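Local structure of putative Lipoprotein (Clostridium perfringens, 5J7R) at the interface of chains A and B. The protein is a putative lipoprotein with a sporulation and spore germination (GerMN-type) domain, and may act at the cell envelope during spore formation or germination. Coordinates in Å, arbitrary orientation; residue numbers count along the deposited sequence, not the author numbering. Chains: chain A/B, Putative Lipoprotein.

The interface of chains A and B. Residues chain A 27-30, 47; chain B 55, 59, 120, 123.
The ring of A:Tyr30 meets B:Thr120 at its edge, where the hydroxyl OG1 lies in the ring plane, 3.6 Å from CD1. The other flat group, the amide of B:Gln123, presents OE1 and NE2 to the backbone of A:Ser28. OE1 accepts from A:Ser28 N at 2.9 Å, in the carbonyl plane on a lone pair, and also from the hydroxyl OG, which is tilted 26° from that plane. NE2 donates to A:Ser28 O at 2.7 Å, with this acceptor lying 30° out of the amide plane. A glutamine suits the place because one amide supplies both the acceptor and the donor that the N-H and C=O of a strand residue call for. Its chain runs extended beyond CG (chi2 175°), carrying the amide out to the strand, and a second bond from NE2 to B:Thr120 O, 3.0 Å long, fixes its rotation. B:Thr120 serves two purposes: OG1 accepts from A:Tyr30 N at 3.1 Å, while the methyl CG2 touches A:Leu29 CD2. The leucines, whose branched methyls can fill a greasy seam, touch there, B:Leu59 CD2 packing against A:Leu29 CD2 at 3.9 Å and against A:Leu27 CD1, with A:Leu27 crossing B:Leu59 at about a right angle. The patch thus docks strand 24-32 of one copy onto helices 51-65 and 107-121 of the other and the loop residue B:Gln123 that follows the latter helix; repeated by the two-fold, it would help hold a two-fold dimer, if that pairing persists outside the crystal.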
# COMPACT_ATOMS: atom_id res chain seq x y z
N LEU A 27 8.87 8.34 -2.59
CA LEU A 27 9.44 7.89 -3.86
C LEU A 27 9.66 9.03 -4.83
O LEU A 27 9.38 10.19 -4.54
CB LEU A 27 8.41 6.99 -4.57
CG LEU A 27 7.94 5.74 -3.85
CD1 LEU A 27 6.81 5.05 -4.62
CD2 LEU A 27 9.10 4.78 -3.64
N SER A 28 10.10 8.66 -6.03
CA SER A 28 10.31 9.61 -7.11
C SER A 28 9.59 9.29 -8.42
O SER A 28 9.32 8.12 -8.75
CB SER A 28 11.83 9.87 -7.37
OG SER A 28 12.63 8.88 -6.73
N LEU A 29 9.24 10.37 -9.10
CA LEU A 29 8.64 10.31 -10.41
C LEU A 29 9.71 10.85 -11.32
O LEU A 29 10.28 11.92 -11.05
CB LEU A 29 7.40 11.18 -10.52
CG LEU A 29 6.21 10.77 -9.68
CD1 LEU A 29 5.14 11.83 -9.84
CD2 LEU A 29 5.69 9.40 -10.09
N TYR A 30 10.02 10.12 -12.39
CA TYR A 30 11.04 10.53 -13.33
C TYR A 30 10.42 11.11 -14.57
O TYR A 30 9.74 10.41 -15.32
CB TYR A 30 11.92 9.35 -13.71
CG TYR A 30 12.76 8.86 -12.57
CD1 TYR A 30 12.27 7.94 -11.68
CD2 TYR A 30 14.07 9.32 -12.38
CE1 TYR A 30 13.03 7.47 -10.63
CE2 TYR A 30 14.85 8.86 -11.34
CZ TYR A 30 14.32 7.93 -10.46
OH TYR A 30 15.06 7.46 -9.41
N ILE A 47 7.50 12.25 -4.76
CA ILE A 47 6.07 11.98 -4.52
C ILE A 47 5.95 11.21 -3.20
O ILE A 47 6.59 10.19 -3.02
CB ILE A 47 5.40 11.29 -5.74
CG1 ILE A 47 3.88 11.12 -5.55
CG2 ILE A 47 6.05 9.95 -6.09
CD1 ILE A 47 3.13 10.88 -6.84
N LEU B 55 -0.04 0.63 -6.07
CA LEU B 55 1.04 1.63 -6.01
C LEU B 55 1.54 1.94 -7.42
O LEU B 55 1.66 3.11 -7.80
CB LEU B 55 2.20 1.14 -5.16
CG LEU B 55 3.37 2.10 -4.98
CD1 LEU B 55 2.93 3.41 -4.35
CD2 LEU B 55 4.44 1.44 -4.14
N LEU B 59 1.49 5.48 -9.47
CA LEU B 59 2.69 6.05 -10.09
C LEU B 59 2.49 6.36 -11.56
O LEU B 59 2.84 7.46 -12.01
CB LEU B 59 3.91 5.13 -9.91
CG LEU B 59 4.41 4.93 -8.47
CD1 LEU B 59 5.52 3.89 -8.42
CD2 LEU B 59 4.89 6.25 -7.90
N THR B 120 10.66 4.95 -12.93
CA THR B 120 9.59 5.18 -11.96
C THR B 120 9.02 3.86 -11.45
O THR B 120 8.93 3.65 -10.25
CB THR B 120 8.47 6.01 -12.58
OG1 THR B 120 9.01 7.25 -13.06
CG2 THR B 120 7.37 6.30 -11.55
N GLN B 123 11.01 1.09 -9.22
CA GLN B 123 11.19 1.42 -7.81
C GLN B 123 10.47 0.35 -6.99
O GLN B 123 10.82 0.10 -5.85
CB GLN B 123 10.62 2.81 -7.46
CG GLN B 123 11.53 3.98 -7.76
CD GLN B 123 10.89 5.35 -7.52
OE1 GLN B 123 11.49 6.22 -6.87
NE2 GLN B 123 9.69 5.56 -8.02